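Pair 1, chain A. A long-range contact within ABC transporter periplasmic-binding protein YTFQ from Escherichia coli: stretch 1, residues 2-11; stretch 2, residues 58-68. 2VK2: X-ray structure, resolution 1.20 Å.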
# COMPACT_ATOMS: atom_id res chain seq x y z
N PRO A 2 30.24 -4.42 -9.95
CA PRO A 2 29.01 -3.62 -10.05
C PRO A 2 27.76 -4.50 -10.13
O PRO A 2 27.77 -5.51 -10.83
CB PRO A 2 29.20 -2.85 -11.36
CG PRO A 2 30.66 -2.87 -11.64
CD PRO A 2 31.16 -4.16 -11.07
N LEU A 3 26.71 -4.12 -9.40
CA LEU A 3 25.44 -4.84 -9.45
C LEU A 3 24.41 -4.07 -10.27
O LEU A 3 24.32 -2.85 -10.16
CB LEU A 3 24.88 -5.07 -8.04
CG LEU A 3 25.61 -6.06 -7.12
CD1 LEU A 3 24.92 -6.11 -5.77
CD2 LEU A 3 25.67 -7.45 -7.74
N THR A 4 23.66 -4.80 -11.09
CA THR A 4 22.52 -4.24 -11.81
C THR A 4 21.25 -4.95 -11.34
O THR A 4 21.18 -6.18 -11.36
CB THR A 4 22.66 -4.41 -13.33
OG1 THR A 4 23.82 -3.69 -13.79
CG2 THR A 4 21.43 -3.88 -14.06
N VAL A 5 20.27 -4.16 -10.92
CA VAL A 5 18.99 -4.69 -10.46
C VAL A 5 17.88 -4.20 -11.39
O VAL A 5 17.82 -3.02 -11.73
CB VAL A 5 18.69 -4.24 -9.01
CG1 VAL A 5 17.30 -4.69 -8.58
CG2 VAL A 5 19.74 -4.78 -8.06
N GLY A 6 17.02 -5.13 -11.81
CA GLY A 6 15.83 -4.79 -12.57
C GLY A 6 14.64 -4.79 -11.62
O GLY A 6 14.38 -5.80 -10.97
N PHE A 7 13.94 -3.66 -11.55
CA PHE A 7 12.78 -3.52 -10.67
C PHE A 7 11.53 -3.38 -11.52
O PHE A 7 11.37 -2.41 -12.25
CB PHE A 7 12.99 -2.29 -9.76
CG PHE A 7 11.83 -1.95 -8.85
CD1 PHE A 7 10.88 -2.89 -8.45
CD2 PHE A 7 11.72 -0.66 -8.34
CE1 PHE A 7 9.83 -2.53 -7.60
CE2 PHE A 7 10.69 -0.30 -7.48
CZ PHE A 7 9.74 -1.24 -7.11
N SER A 8 10.67 -4.40 -11.45
CA SER A 8 9.35 -4.33 -12.05
C SER A 8 8.40 -3.66 -11.06
O SER A 8 7.97 -4.27 -10.08
CB SER A 8 8.82 -5.72 -12.41
OG SER A 8 7.51 -5.63 -12.92
N GLN A 9 8.12 -2.39 -11.33
CA GLN A 9 7.27 -1.54 -10.50
C GLN A 9 5.84 -1.60 -11.04
O GLN A 9 5.63 -1.75 -12.24
CB GLN A 9 7.85 -0.11 -10.53
CG GLN A 9 7.14 0.97 -9.72
CD GLN A 9 6.97 0.61 -8.26
OE1 GLN A 9 6.33 -0.38 -7.93
NE2 GLN A 9 7.52 1.44 -7.37
N VAL A 10 4.86 -1.50 -10.14
CA VAL A 10 3.44 -1.60 -10.52
C VAL A 10 3.04 -0.46 -11.44
O VAL A 10 2.35 -0.65 -12.44
CB VAL A 10 2.53 -1.57 -9.26
CG1 VAL A 10 1.05 -1.53 -9.66
CG2 VAL A 10 2.81 -2.75 -8.36
N GLY A 11 3.49 0.74 -11.07
CA GLY A 11 3.11 1.97 -11.76
C GLY A 11 3.31 3.14 -10.82
O GLY A 11 4.23 3.14 -10.01
N GLY A 58 20.22 -10.53 -18.25
CA GLY A 58 21.19 -11.05 -17.29
C GLY A 58 21.52 -10.07 -16.17
O GLY A 58 22.68 -9.95 -15.77
N VAL A 59 20.51 -9.39 -15.65
CA VAL A 59 20.69 -8.56 -14.46
C VAL A 59 21.08 -9.45 -13.28
O VAL A 59 20.88 -10.66 -13.30
CB VAL A 59 19.42 -7.75 -14.10
CG1 VAL A 59 19.02 -6.84 -15.25
CG2 VAL A 59 18.27 -8.67 -13.70
N ASP A 60 21.65 -8.84 -12.24
CA ASP A 60 22.11 -9.58 -11.07
C ASP A 60 20.99 -9.97 -10.13
O ASP A 60 21.10 -10.94 -9.39
CB ASP A 60 23.15 -8.77 -10.30
CG ASP A 60 24.39 -8.51 -11.11
OD1 ASP A 60 25.18 -9.46 -11.30
OD2 ASP A 60 24.57 -7.37 -11.57
N ALA A 61 19.91 -9.19 -10.14
CA ALA A 61 18.78 -9.46 -9.27
C ALA A 61 17.56 -8.78 -9.84
O ALA A 61 17.68 -7.81 -10.58
CB ALA A 61 19.05 -8.96 -7.86
N ILE A 62 16.39 -9.32 -9.51
CA ILE A 62 15.12 -8.74 -9.93
C ILE A 62 14.28 -8.42 -8.70
O ILE A 62 14.14 -9.25 -7.81
CB ILE A 62 14.36 -9.70 -10.88
CG1 ILE A 62 15.13 -9.81 -12.20
CG2 ILE A 62 12.94 -9.21 -11.14
CD1 ILE A 62 14.70 -10.96 -13.09
N PHE A 63 13.78 -7.19 -8.65
CA PHE A 63 12.83 -6.77 -7.63
C PHE A 63 11.47 -6.69 -8.31
O PHE A 63 11.36 -6.19 -9.43
CB PHE A 63 13.18 -5.38 -7.08
CG PHE A 63 14.41 -5.32 -6.20
CD1 PHE A 63 15.25 -6.41 -5.99
CD2 PHE A 63 14.73 -4.11 -5.59
CE1 PHE A 63 16.37 -6.29 -5.17
CE2 PHE A 63 15.85 -3.99 -4.78
CZ PHE A 63 16.67 -5.08 -4.57
N ILE A 64 10.43 -7.19 -7.65
CA ILE A 64 9.07 -7.10 -8.19
C ILE A 64 8.15 -6.60 -7.10
O ILE A 64 8.19 -7.12 -5.99
CB ILE A 64 8.53 -8.47 -8.66
CG1 ILE A 64 9.45 -9.13 -9.69
CG2 ILE A 64 7.12 -8.32 -9.24
CD1 ILE A 64 9.11 -10.58 -9.95
N ALA A 65 7.34 -5.59 -7.41
CA ALA A 65 6.20 -5.24 -6.58
C ALA A 65 4.99 -5.88 -7.27
O ALA A 65 4.49 -5.34 -8.25
CB ALA A 65 6.04 -3.73 -6.49
N PRO A 66 4.56 -7.06 -6.79
CA PRO A 66 3.58 -7.83 -7.57
C PRO A 66 2.17 -7.23 -7.48
O PRO A 66 1.59 -7.18 -6.40
CB PRO A 66 3.62 -9.21 -6.91
CG PRO A 66 4.05 -8.96 -5.52
CD PRO A 66 4.97 -7.78 -5.57
N VAL A 67 1.63 -6.80 -8.62
CA VAL A 67 0.37 -6.04 -8.60
C VAL A 67 -0.76 -6.85 -7.95
O VAL A 67 -1.53 -6.31 -7.15
CB VAL A 67 -0.03 -5.53 -10.01
CG1 VAL A 67 -0.25 -6.68 -10.98
CG2 VAL A 67 -1.26 -4.64 -9.92
N VAL A 68 -0.84 -8.14 -8.29
CA VAL A 68 -1.77 -9.07 -7.66
C VAL A 68 -0.99 -10.29 -7.16
O VAL A 68 0.17 -10.46 -7.51
CB VAL A 68 -2.89 -9.51 -8.63
CG1 VAL A 68 -3.71 -8.31 -9.07
CG2 VAL A 68 -2.31 -10.25 -9.83

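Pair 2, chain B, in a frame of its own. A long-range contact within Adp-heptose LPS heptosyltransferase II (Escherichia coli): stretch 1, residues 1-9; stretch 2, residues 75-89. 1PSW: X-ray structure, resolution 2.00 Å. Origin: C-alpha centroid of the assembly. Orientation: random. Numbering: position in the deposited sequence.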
# COMPACT_ATOMS: atom_id res chain seq x y z
N MSE B 1 4.72 -26.91 -4.45
CA MSE B 1 4.31 -26.14 -3.23
C MSE B 1 3.18 -25.15 -3.55
O MSE B 1 3.44 -23.96 -3.76
CB MSE B 1 5.51 -25.39 -2.67
CG MSE B 1 5.21 -24.60 -1.43
SE MSE B 1 4.49 -25.75 -0.07
CE MSE B 1 6.13 -26.08 0.90
N LYS B 2 1.95 -25.65 -3.58
CA LYS B 2 0.78 -24.82 -3.89
C LYS B 2 0.28 -24.11 -2.64
O LYS B 2 -0.19 -24.74 -1.69
CB LYS B 2 -0.35 -25.67 -4.47
CG LYS B 2 0.03 -26.51 -5.68
CD LYS B 2 0.34 -25.66 -6.91
CE LYS B 2 -0.90 -24.93 -7.42
NZ LYS B 2 -0.65 -24.22 -8.71
N ILE B 3 0.36 -22.79 -2.65
CA ILE B 3 -0.05 -22.00 -1.51
C ILE B 3 -1.21 -21.06 -1.82
O ILE B 3 -1.23 -20.39 -2.85
CB ILE B 3 1.14 -21.17 -0.99
CG1 ILE B 3 2.30 -22.12 -0.63
CG2 ILE B 3 0.73 -20.36 0.22
CD1 ILE B 3 3.62 -21.41 -0.38
N LEU B 4 -2.19 -21.04 -0.92
CA LEU B 4 -3.34 -20.16 -1.07
C LEU B 4 -3.24 -19.10 0.02
O LEU B 4 -3.09 -19.41 1.20
CB LEU B 4 -4.65 -20.93 -0.89
CG LEU B 4 -5.90 -20.04 -0.78
CD1 LEU B 4 -6.11 -19.28 -2.07
CD2 LEU B 4 -7.14 -20.89 -0.46
N VAL B 5 -3.32 -17.83 -0.38
CA VAL B 5 -3.24 -16.74 0.58
C VAL B 5 -4.52 -15.92 0.58
O VAL B 5 -5.02 -15.53 -0.48
CB VAL B 5 -2.05 -15.79 0.26
CG1 VAL B 5 -2.09 -14.58 1.18
CG2 VAL B 5 -0.74 -16.53 0.42
N ILE B 6 -5.08 -15.70 1.76
CA ILE B 6 -6.27 -14.89 1.89
C ILE B 6 -5.69 -13.51 2.16
O ILE B 6 -5.22 -13.24 3.27
CB ILE B 6 -7.14 -15.33 3.08
CG1 ILE B 6 -7.49 -16.82 2.97
CG2 ILE B 6 -8.40 -14.48 3.15
CD1 ILE B 6 -8.26 -17.20 1.72
N GLY B 7 -5.70 -12.65 1.15
CA GLY B 7 -5.12 -11.33 1.31
C GLY B 7 -6.02 -10.31 1.98
O GLY B 7 -7.24 -10.48 2.03
N PRO B 8 -5.43 -9.23 2.52
CA PRO B 8 -6.19 -8.18 3.19
C PRO B 8 -6.98 -7.34 2.19
O PRO B 8 -6.74 -7.41 0.99
CB PRO B 8 -5.12 -7.39 3.92
CG PRO B 8 -3.94 -7.50 3.01
CD PRO B 8 -3.98 -8.96 2.61
N SER B 9 -7.90 -6.53 2.70
CA SER B 9 -8.74 -5.70 1.85
C SER B 9 -8.36 -4.23 1.87
O SER B 9 -9.20 -3.37 1.62
CB SER B 9 -10.20 -5.84 2.27
OG SER B 9 -10.59 -7.20 2.22
N SER B 75 -14.87 -25.46 -4.63
CA SER B 75 -14.32 -25.36 -5.98
C SER B 75 -12.79 -25.30 -5.96
O SER B 75 -12.15 -25.62 -6.95
CB SER B 75 -14.87 -24.12 -6.68
OG SER B 75 -14.40 -22.93 -6.05
N LEU B 76 -12.23 -24.89 -4.83
CA LEU B 76 -10.78 -24.78 -4.68
C LEU B 76 -10.12 -26.10 -4.31
O LEU B 76 -8.89 -26.18 -4.24
CB LEU B 76 -10.43 -23.73 -3.63
CG LEU B 76 -10.86 -22.29 -3.93
CD1 LEU B 76 -10.50 -21.41 -2.74
CD2 LEU B 76 -10.17 -21.80 -5.19
N ARG B 77 -10.92 -27.13 -4.07
CA ARG B 77 -10.39 -28.44 -3.72
C ARG B 77 -9.55 -28.99 -4.87
O ARG B 77 -8.53 -29.64 -4.65
CB ARG B 77 -11.52 -29.40 -3.38
CG ARG B 77 -12.15 -29.13 -2.03
CD ARG B 77 -13.38 -30.00 -1.80
NE ARG B 77 -13.85 -29.91 -0.42
CZ ARG B 77 -14.98 -30.43 0.02
NH1 ARG B 77 -15.78 -31.09 -0.81
NH2 ARG B 77 -15.32 -30.30 1.29
N GLU B 78 -10.00 -28.73 -6.09
CA GLU B 78 -9.29 -29.20 -7.28
C GLU B 78 -7.86 -28.66 -7.33
O GLU B 78 -6.95 -29.35 -7.80
CB GLU B 78 -10.05 -28.76 -8.54
CG GLU B 78 -11.24 -29.65 -8.87
CD GLU B 78 -12.39 -28.90 -9.51
OE1 GLU B 78 -12.15 -28.19 -10.52
OE2 GLU B 78 -13.53 -29.01 -9.01
N LYS B 79 -7.67 -27.44 -6.83
CA LYS B 79 -6.35 -26.81 -6.80
C LYS B 79 -5.38 -27.62 -5.96
O LYS B 79 -4.17 -27.58 -6.18
CB LYS B 79 -6.45 -25.39 -6.22
CG LYS B 79 -7.21 -24.39 -7.07
CD LYS B 79 -6.40 -23.93 -8.27
CE LYS B 79 -7.11 -22.79 -9.01
NZ LYS B 79 -6.34 -22.31 -10.19
N ARG B 80 -5.91 -28.34 -4.98
CA ARG B 80 -5.08 -29.16 -4.11
C ARG B 80 -3.99 -28.32 -3.43
O ARG B 80 -2.81 -28.67 -3.47
CB ARG B 80 -4.43 -30.29 -4.90
CG ARG B 80 -5.42 -31.18 -5.65
CD ARG B 80 -4.70 -32.33 -6.33
NE ARG B 80 -3.99 -33.17 -5.36
CZ ARG B 80 -3.27 -34.24 -5.68
NH1 ARG B 80 -3.16 -34.62 -6.94
NH2 ARG B 80 -2.66 -34.93 -4.72
N TYR B 81 -4.39 -27.22 -2.80
CA TYR B 81 -3.44 -26.36 -2.10
C TYR B 81 -2.80 -27.11 -0.95
O TYR B 81 -3.48 -27.77 -0.15
CB TYR B 81 -4.15 -25.12 -1.57
CG TYR B 81 -4.54 -24.13 -2.64
CD1 TYR B 81 -3.57 -23.44 -3.37
CD2 TYR B 81 -5.88 -23.89 -2.93
CE1 TYR B 81 -3.93 -22.53 -4.37
CE2 TYR B 81 -6.24 -22.99 -3.92
CZ TYR B 81 -5.27 -22.31 -4.63
OH TYR B 81 -5.63 -21.42 -5.61
N ASP B 82 -1.48 -27.01 -0.87
CA ASP B 82 -0.71 -27.66 0.18
C ASP B 82 -0.81 -26.86 1.49
O ASP B 82 -0.95 -27.43 2.57
CB ASP B 82 0.77 -27.75 -0.22
CG ASP B 82 0.99 -28.68 -1.41
OD1 ASP B 82 0.65 -29.87 -1.30
OD2 ASP B 82 1.51 -28.21 -2.44
N ARG B 83 -0.73 -25.54 1.38
CA ARG B 83 -0.80 -24.67 2.54
C ARG B 83 -1.72 -23.48 2.31
O ARG B 83 -2.08 -23.17 1.18
CB ARG B 83 0.58 -24.13 2.89
CG ARG B 83 1.61 -25.17 3.26
CD ARG B 83 2.89 -24.50 3.72
NE ARG B 83 3.81 -25.43 4.35
CZ ARG B 83 4.89 -25.07 5.04
NH1 ARG B 83 5.18 -23.79 5.19
NH2 ARG B 83 5.67 -26.00 5.59
N ALA B 84 -2.10 -22.82 3.40
CA ALA B 84 -2.95 -21.64 3.32
C ALA B 84 -2.52 -20.65 4.39
O ALA B 84 -2.15 -21.04 5.50
CB ALA B 84 -4.41 -22.02 3.50
N TYR B 85 -2.57 -19.37 4.05
CA TYR B 85 -2.21 -18.30 4.99
C TYR B 85 -3.35 -17.30 5.01
O TYR B 85 -3.74 -16.78 3.96
CB TYR B 85 -0.91 -17.61 4.55
CG TYR B 85 0.32 -18.48 4.63
CD1 TYR B 85 1.07 -18.56 5.81
CD2 TYR B 85 0.72 -19.25 3.55
CE1 TYR B 85 2.18 -19.41 5.90
CE2 TYR B 85 1.82 -20.10 3.64
CZ TYR B 85 2.54 -20.17 4.81
OH TYR B 85 3.62 -21.03 4.91
N VAL B 86 -3.89 -17.03 6.19
CA VAL B 86 -4.98 -16.08 6.32
C VAL B 86 -4.42 -14.81 6.94
O VAL B 86 -3.98 -14.81 8.09
CB VAL B 86 -6.11 -16.65 7.22
CG1 VAL B 86 -7.30 -15.70 7.26
CG2 VAL B 86 -6.55 -18.01 6.69
N LEU B 87 -4.44 -13.72 6.17
CA LEU B 87 -3.88 -12.44 6.63
C LEU B 87 -4.85 -11.53 7.35
O LEU B 87 -4.47 -10.82 8.28
CB LEU B 87 -3.21 -11.72 5.45
CG LEU B 87 -2.11 -12.55 4.77
CD1 LEU B 87 -1.41 -11.74 3.68
CD2 LEU B 87 -1.10 -13.02 5.82
N PRO B 88 -6.13 -11.52 6.94
CA PRO B 88 -7.06 -10.64 7.65
C PRO B 88 -7.22 -11.21 9.06
O PRO B 88 -6.81 -12.35 9.31
CB PRO B 88 -8.35 -10.76 6.82
CG PRO B 88 -7.83 -11.06 5.44
CD PRO B 88 -6.74 -12.05 5.71
N ASN B 89 -7.81 -10.45 9.97
CA ASN B 89 -8.00 -10.94 11.34
C ASN B 89 -9.41 -11.46 11.57
O ASN B 89 -9.64 -12.19 12.53
CB ASN B 89 -7.70 -9.82 12.35
CG ASN B 89 -6.22 -9.53 12.49
OD1 ASN B 89 -5.45 -10.38 12.95
ND2 ASN B 89 -5.81 -8.34 12.08

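The sharpest difference sits at one central position: pair 1 has Gly A6 where pair 2 has Leu B4, although their CA atoms superpose to 0.1 Å. On this side of the pair 2 sheet, Leu B4 sets its CB over the face of the Tyr B81 ring, 3.6 Å from the ring centroid, and its CD2 reaches to 4.1 Å from Leu B76 CD1. In pair 1 the residue matching Tyr B81 is the smaller Val A59, whose CG2 lies 4.2 Å from Gly A6 N. A large residue thus faces a large one in pair 2, and a valine lies beside bare backbone in pair 1.

The frame around this exchange is nearly constant. Each pair joins two parallel strands, crossing at -17° in pair 1 and -16° in pair 2, and 14 central residues superpose with an RMSD of 0.4 Å. The hydrogen-bond ladder has the same rungs: Gly A6 N to Ala A61 O is 3.0 Å, as is Leu B4 N to Arg B83 O; Phe A63 N to Gly A6 O is 2.8 Å, and Tyr B85 N to Leu B4 O is 2.9 Å.

The entry to the ladder keeps even its side chain. Asp A60 and Asp B82, both in the m rotamer, have side-chain centres 0.2 Å apart. Asp A60 OD2 accepts from Thr A4 N at 2.8 Å, and Asp B82 OD2 accepts from Lys B2 N at the same 2.8 Å. The aspartate backbone answers: Asp A60 N donates to Thr A4 O at 2.8 Å, and Asp B82 N to Lys B2 O at 2.7 Å. This two-way clasp uses only the backbone of its partner, so threonine and lysine serve equally.

The face carrying Val A5, Phe A7, Ala A61 and Phe A63 keeps an aromatic on the second strand but changes how it is packed. Val A5 CG1 lies over the face of the Phe A63 ring, 3.7 Å from its centroid, whereas Ile B3 CG2 meets the edge of the Tyr B85 ring, 3.5 Å from CD2. Farther along, bulk changes strands. The Phe A7 ring reaches small Ala A65, its CE1 4.1 Å from Ala A65 CB; the matching Val B5 is short, and Leu B87 supplies the length, with its CD1 3.8 Å from Val B5 CG1. The ladder and the aspartate stay fixed while the side chains vary in more than one way: both partners grow together at Leu B4 and Tyr B81, and bulk moves from one stretch to the other at Val B5 and Leu B87.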